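Local coordinates for erythrocyte membrane protein 1 (Plasmodium falciparum, PDB 2XU0) that probably binds host cell surface receptors as a parasite adhesin, this piece being its N-terminal segment and first Duffy-binding-like domain, a rosetting domain, at residues 146-157 with 220-228. The protein carries 10 engineered substitutions. Numbering follows the deposited sequence.
Sequences LDNKNTNTAHDL and GLQVVFKKI. Engineered in segment 146-157: A154 (natural residue Thr).
K227 reaches from helix 220-228 to the loop that leads into helix 154-157. Its CG lies anti to the carbonyl carbon (chi1 -68°), and the chain beyond is fully extended. The ammonium group therefore arrives among loop oxygens. K227 NZ donates to T151 O at 3.2 Å and to N152 OD1 at 3.1 Å. In both bonds it stands well above the carbonyl plane. N148 O is also close to NZ, but the angle is poor for a hydrogen bond. The loop oxygens probably stabilise the positive charge.

N148 OD1 accepts from T151 N, closing an Asx motif, and also from T151 OG1 at 2.7 Å. The amide of N152 is steadied by a nearly straight bond from ND2 to K149 O, which helps to hold OD1 beside the lysine. T153 and D156 form a capping box at the start of the helix. D156 OD2 also accepts from N152 N.

Alongside this polar contact the packing is apolar. L157 is a knob in a hole made by L221, V224, F225 and I228. Its CG is anti to the backbone N (chi1 178°), and its two methyls diverge. CD1 meets L221 CD2 at 3.7 Å, while CD2 approaches F225 CZ to 3.4 Å, oblique to the ring. V224 is forked between neighbours: CG2 packs on L146 CB at 3.6 Å, CG1 lies against L157 CB, and the T151 methyl touches both branches. L146 CB also lies over G220.

Within the Duffy-binding region, this contact packs the N-terminal end of helix 154-175 and its preceding loop on helix 216-231. Helix 249-268 adjoins both: W256 touches A154, an engineered residue, and L157, and packs edge-to-face with F225.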
ATOM      1  N   LEU A 146      -7.289  17.422 -18.693  1.00 54.51           N
ATOM      2  CA  LEU A 146      -5.993  17.939 -19.101  1.00 54.71           C
ATOM      3  C   LEU A 146      -5.967  18.204 -20.604  1.00 61.53           C
ATOM      4  O   LEU A 146      -5.132  18.982 -21.068  1.00 61.62           O
ATOM      5  CB  LEU A 146      -4.903  16.929 -18.700  1.00 54.46           C
ATOM      6  CG  LEU A 146      -4.048  17.164 -17.425  1.00 58.15           C
ATOM      7  CD1 LEU A 146      -4.776  17.965 -16.341  1.00 57.91           C
ATOM      8  CD2 LEU A 146      -3.554  15.840 -16.861  1.00 57.80           C
ATOM      9  N   ASP A 147      -6.867  17.556 -21.367  1.00 59.97           N
ATOM     10  CA  ASP A 147      -6.952  17.749 -22.809  1.00 61.12           C
ATOM     11  C   ASP A 147      -7.852  18.963 -23.059  1.00 67.44           C
ATOM     12  O   ASP A 147      -9.075  18.833 -23.180  1.00 66.76           O
ATOM     13  CB  ASP A 147      -7.471  16.478 -23.515  1.00 63.28           C
ATOM     14  CG  ASP A 147      -7.299  16.436 -25.029  1.00 75.05           C
ATOM     15  OD1 ASP A 147      -6.781  17.425 -25.603  1.00 77.32           O
ATOM     16  OD2 ASP A 147      -7.672  15.412 -25.637  1.00 79.48           O
ATOM     17  N   ASN A 148      -7.224  20.152 -23.046  1.00 66.13           N
ATOM     18  CA  ASN A 148      -7.836  21.468 -23.248  1.00 66.97           C
ATOM     19  C   ASN A 148      -6.801  22.473 -23.767  1.00 72.87           C
ATOM     20  O   ASN A 148      -5.597  22.224 -23.668  1.00 72.84           O
ATOM     21  CB  ASN A 148      -8.510  21.980 -21.965  1.00 66.12           C
ATOM     22  CG  ASN A 148      -7.586  22.061 -20.779  1.00 80.07           C
ATOM     23  OD1 ASN A 148      -6.621  22.830 -20.761  1.00 79.17           O
ATOM     24  ND2 ASN A 148      -7.873  21.278 -19.757  1.00 65.89           N
ATOM     25  N   LYS A 149      -7.276  23.615 -24.299  1.00 70.44           N
ATOM     26  CA  LYS A 149      -6.451  24.677 -24.883  1.00 70.48           C
ATOM     27  C   LYS A 149      -5.633  25.467 -23.851  1.00 73.71           C
ATOM     28  O   LYS A 149      -4.743  26.222 -24.237  1.00 73.96           O
ATOM     29  CB  LYS A 149      -7.310  25.630 -25.745  1.00 73.50           C
ATOM     30  CG  LYS A 149      -8.064  24.960 -26.898  1.00 91.67           C
ATOM     31  CD  LYS A 149      -9.546  24.771 -26.566  1.00103.82           C
ATOM     32  CE  LYS A 149     -10.321  24.148 -27.701  1.00116.19           C
ATOM     33  NZ  LYS A 149     -11.782  24.123 -27.421  1.00123.37           N
ATOM     34  N   ASN A 150      -5.923  25.281 -22.552  1.00 69.46           N
ATOM     35  CA  ASN A 150      -5.266  25.973 -21.437  1.00 68.74           C
ATOM     36  C   ASN A 150      -4.061  25.236 -20.831  1.00 70.88           C
ATOM     37  O   ASN A 150      -3.141  25.902 -20.349  1.00 71.09           O
ATOM     38  CB  ASN A 150      -6.285  26.304 -20.333  1.00 70.29           C
ATOM     39  CG  ASN A 150      -7.494  27.111 -20.781  1.00 91.79           C
ATOM     40  OD1 ASN A 150      -7.404  28.061 -21.578  1.00 84.22           O
ATOM     41  ND2 ASN A 150      -8.655  26.762 -20.241  1.00 81.04           N
ATOM     42  N   THR A 151      -4.067  23.882 -20.829  1.00 64.86           N
ATOM     43  CA  THR A 151      -2.987  23.064 -20.249  1.00 63.00           C
ATOM     44  C   THR A 151      -1.927  22.763 -21.320  1.00 63.47           C
ATOM     45  O   THR A 151      -2.095  21.816 -22.086  1.00 63.03           O
ATOM     46  CB  THR A 151      -3.576  21.816 -19.550  1.00 68.80           C
ATOM     47  OG1 THR A 151      -4.794  22.166 -18.890  1.00 65.33           O
ATOM     48  CG2 THR A 151      -2.612  21.193 -18.547  1.00 67.03           C
ATOM     49  N   ASN A 152      -0.841  23.573 -21.378  1.00 57.81           N
ATOM     50  CA  ASN A 152       0.195  23.463 -22.412  1.00 57.08           C
ATOM     51  C   ASN A 152       1.642  23.417 -21.929  1.00 60.27           C
ATOM     52  O   ASN A 152       2.517  23.013 -22.703  1.00 61.33           O
ATOM     53  CB  ASN A 152       0.077  24.620 -23.420  1.00 59.72           C
ATOM     54  CG  ASN A 152      -1.316  24.875 -23.912  1.00 88.68           C
ATOM     55  OD1 ASN A 152      -1.817  24.191 -24.803  1.00 85.18           O
ATOM     56  ND2 ASN A 152      -1.984  25.839 -23.302  1.00 82.49           N
ATOM     57  N   THR A 153       1.925  23.900 -20.716  1.00 54.20           N
ATOM     58  CA  THR A 153       3.306  23.944 -20.216  1.00 52.85           C
ATOM     59  C   THR A 153       3.513  23.061 -18.989  1.00 54.75           C
ATOM     60  O   THR A 153       2.542  22.629 -18.358  1.00 54.07           O
ATOM     61  CB  THR A 153       3.703  25.395 -19.871  1.00 59.50           C
ATOM     62  OG1 THR A 153       2.924  25.842 -18.756  1.00 57.60           O
ATOM     63  CG2 THR A 153       3.574  26.362 -21.066  1.00 56.82           C
ATOM     64  N   ALA A 154       4.795  22.873 -18.613  1.00 51.32           N
ATOM     65  CA  ALA A 154       5.243  22.156 -17.419  1.00 50.62           C
ATOM     66  C   ALA A 154       4.663  22.800 -16.161  1.00 54.97           C
ATOM     67  O   ALA A 154       4.340  22.087 -15.207  1.00 54.93           O
ATOM     68  CB  ALA A 154       6.757  22.161 -17.356  1.00 51.22           C
ATOM     69  N   HIS A 155       4.490  24.143 -16.171  1.00 52.34           N
ATOM     70  CA  HIS A 155       3.904  24.886 -15.052  1.00 52.60           C
ATOM     71  C   HIS A 155       2.421  24.611 -14.963  1.00 53.03           C
ATOM     72  O   HIS A 155       1.903  24.476 -13.858  1.00 51.81           O
ATOM     73  CB  HIS A 155       4.153  26.397 -15.182  1.00 54.65           C
ATOM     74  CG  HIS A 155       5.562  26.735 -15.532  1.00 59.17           C
ATOM     75  ND1 HIS A 155       5.897  27.202 -16.789  1.00 61.82           N
ATOM     76  CD2 HIS A 155       6.687  26.629 -14.789  1.00 61.40           C
ATOM     77  CE1 HIS A 155       7.208  27.381 -16.765  1.00 61.51           C
ATOM     78  NE2 HIS A 155       7.728  27.037 -15.583  1.00 61.60           N
ATOM     79  N   ASP A 156       1.727  24.515 -16.122  1.00 49.11           N
ATOM     80  CA  ASP A 156       0.285  24.222 -16.144  1.00 48.13           C
ATOM     81  C   ASP A 156       0.014  22.840 -15.580  1.00 48.75           C
ATOM     82  O   ASP A 156      -0.941  22.670 -14.840  1.00 48.04           O
ATOM     83  CB  ASP A 156      -0.311  24.340 -17.563  1.00 50.61           C
ATOM     84  CG  ASP A 156      -0.207  25.715 -18.208  1.00 63.50           C
ATOM     85  OD1 ASP A 156      -0.234  26.726 -17.471  1.00 67.78           O
ATOM     86  OD2 ASP A 156      -0.107  25.779 -19.450  1.00 65.64           O
ATOM     87  N   LEU A 157       0.861  21.858 -15.919  1.00 45.24           N
ATOM     88  CA  LEU A 157       0.734  20.481 -15.436  1.00 43.77           C
ATOM     89  C   LEU A 157       1.002  20.411 -13.932  1.00 45.13           C
ATOM     90  O   LEU A 157       0.194  19.838 -13.202  1.00 44.53           O
ATOM     91  CB  LEU A 157       1.696  19.564 -16.195  1.00 43.66           C
ATOM     92  CG  LEU A 157       1.696  18.088 -15.762  1.00 47.51           C
ATOM     93  CD1 LEU A 157       0.365  17.427 -16.055  1.00 46.88           C
ATOM     94  CD2 LEU A 157       2.836  17.348 -16.412  1.00 46.17           C
ATOM     95  N   GLY A 220      -5.089  12.448 -21.304  1.00 41.56           N
ATOM     96  CA  GLY A 220      -4.856  13.856 -21.010  1.00 41.34           C
ATOM     97  C   GLY A 220      -3.384  14.140 -20.811  1.00 44.83           C
ATOM     98  O   GLY A 220      -2.842  15.077 -21.405  1.00 45.21           O
ATOM     99  N   LEU A 221      -2.710  13.268 -20.040  1.00 40.27           N
ATOM    100  CA  LEU A 221      -1.274  13.376 -19.757  1.00 38.68           C
ATOM    101  C   LEU A 221      -0.423  13.256 -21.005  1.00 42.62           C
ATOM    102  O   LEU A 221       0.504  14.038 -21.161  1.00 41.59           O
ATOM    103  CB  LEU A 221      -0.823  12.374 -18.678  1.00 37.69           C
ATOM    104  CG  LEU A 221      -1.180  12.740 -17.256  1.00 40.58           C
ATOM    105  CD1 LEU A 221      -1.074  11.541 -16.338  1.00 39.17           C
ATOM    106  CD2 LEU A 221      -0.307  13.874 -16.748  1.00 40.29           C
ATOM    107  N   GLN A 222      -0.750  12.328 -21.916  1.00 41.56           N
ATOM    108  CA  GLN A 222       0.007  12.230 -23.167  1.00 43.14           C
ATOM    109  C   GLN A 222      -0.155  13.440 -24.107  1.00 47.80           C
ATOM    110  O   GLN A 222       0.806  13.789 -24.795  1.00 46.69           O
ATOM    111  CB  GLN A 222      -0.094  10.859 -23.861  1.00 45.52           C
ATOM    112  CG  GLN A 222      -1.485  10.307 -24.045  1.00 65.40           C
ATOM    113  CD  GLN A 222      -1.469   8.812 -24.257  1.00 73.71           C
ATOM    114  OE1 GLN A 222      -1.267   8.019 -23.326  1.00 60.76           O
ATOM    115  NE2 GLN A 222      -1.737   8.397 -25.484  1.00 65.61           N
ATOM    116  N   VAL A 223      -1.310  14.151 -24.025  1.00 45.45           N
ATOM    117  CA  VAL A 223      -1.592  15.379 -24.783  1.00 45.93           C
ATOM    118  C   VAL A 223      -0.750  16.522 -24.178  1.00 49.84           C
ATOM    119  O   VAL A 223      -0.013  17.193 -24.910  1.00 48.84           O
ATOM    120  CB  VAL A 223      -3.118  15.709 -24.818  1.00 50.72           C
ATOM    121  CG1 VAL A 223      -3.379  17.141 -25.308  1.00 50.60           C
ATOM    122  CG2 VAL A 223      -3.889  14.695 -25.676  1.00 50.33           C
ATOM    123  N   VAL A 224      -0.823  16.706 -22.837  1.00 47.28           N
ATOM    124  CA  VAL A 224      -0.047  17.740 -22.120  1.00 47.13           C
ATOM    125  C   VAL A 224       1.454  17.558 -22.352  1.00 49.92           C
ATOM    126  O   VAL A 224       2.151  18.531 -22.648  1.00 50.10           O
ATOM    127  CB  VAL A 224      -0.388  17.824 -20.612  1.00 52.00           C
ATOM    128  CG1 VAL A 224       0.377  18.963 -19.937  1.00 52.70           C
ATOM    129  CG2 VAL A 224      -1.875  18.014 -20.406  1.00 51.61           C
ATOM    130  N   PHE A 225       1.941  16.310 -22.264  1.00 44.84           N
ATOM    131  CA  PHE A 225       3.359  16.008 -22.465  1.00 43.01           C
ATOM    132  C   PHE A 225       3.871  16.170 -23.902  1.00 49.65           C
ATOM    133  O   PHE A 225       5.067  16.409 -24.094  1.00 49.09           O
ATOM    134  CB  PHE A 225       3.747  14.683 -21.802  1.00 42.74           C
ATOM    135  CG  PHE A 225       4.096  14.801 -20.326  1.00 40.56           C
ATOM    136  CD1 PHE A 225       5.326  15.324 -19.924  1.00 41.06           C
ATOM    137  CD2 PHE A 225       3.238  14.308 -19.351  1.00 38.95           C
ATOM    138  CE1 PHE A 225       5.666  15.400 -18.570  1.00 40.73           C
ATOM    139  CE2 PHE A 225       3.598  14.338 -17.997  1.00 41.10           C
ATOM    140  CZ  PHE A 225       4.810  14.883 -17.615  1.00 39.14           C
ATOM    141  N   LYS A 226       2.964  16.099 -24.906  1.00 49.24           N
ATOM    142  CA  LYS A 226       3.277  16.332 -26.329  1.00 49.02           C
ATOM    143  C   LYS A 226       3.515  17.856 -26.529  1.00 51.18           C
ATOM    144  O   LYS A 226       4.512  18.257 -27.134  1.00 50.95           O
ATOM    145  CB  LYS A 226       2.127  15.816 -27.208  1.00 53.09           C
ATOM    146  CG  LYS A 226       2.445  15.817 -28.708  1.00 74.48           C
ATOM    147  CD  LYS A 226       1.338  15.158 -29.515  1.00 84.79           C
ATOM    148  CE  LYS A 226       1.591  15.209 -31.000  1.00 94.31           C
ATOM    149  NZ  LYS A 226       0.413  14.714 -31.766  1.00101.82           N
ATOM    150  N   LYS A 227       2.631  18.686 -25.938  1.00 46.71           N
ATOM    151  CA  LYS A 227       2.722  20.145 -25.902  1.00 45.88           C
ATOM    152  C   LYS A 227       4.022  20.574 -25.234  1.00 49.81           C
ATOM    153  O   LYS A 227       4.761  21.363 -25.820  1.00 50.48           O
ATOM    154  CB  LYS A 227       1.515  20.743 -25.157  1.00 47.27           C
ATOM    155  CG  LYS A 227       0.211  20.568 -25.913  1.00 52.21           C
ATOM    156  CD  LYS A 227      -0.965  20.933 -25.065  1.00 59.95           C
ATOM    157  CE  LYS A 227      -2.239  21.024 -25.861  1.00 60.67           C
ATOM    158  NZ  LYS A 227      -3.354  21.510 -25.016  1.00 63.04           N
ATOM    159  N   ILE A 228       4.340  20.012 -24.037  1.00 46.06           N
ATOM    160  CA  ILE A 228       5.579  20.313 -23.295  1.00 44.90           C
ATOM    161  C   ILE A 228       6.786  20.032 -24.182  1.00 50.41           C
ATOM    162  O   ILE A 228       7.636  20.905 -24.305  1.00 50.94           O
ATOM    163  CB  ILE A 228       5.663  19.610 -21.887  1.00 47.21           C
ATOM    164  CG1 ILE A 228       4.555  20.120 -20.951  1.00 47.15           C
ATOM    165  CG2 ILE A 228       7.042  19.824 -21.233  1.00 47.99           C
ATOM    166  CD1 ILE A 228       4.245  19.223 -19.719  1.00 59.79           C
TER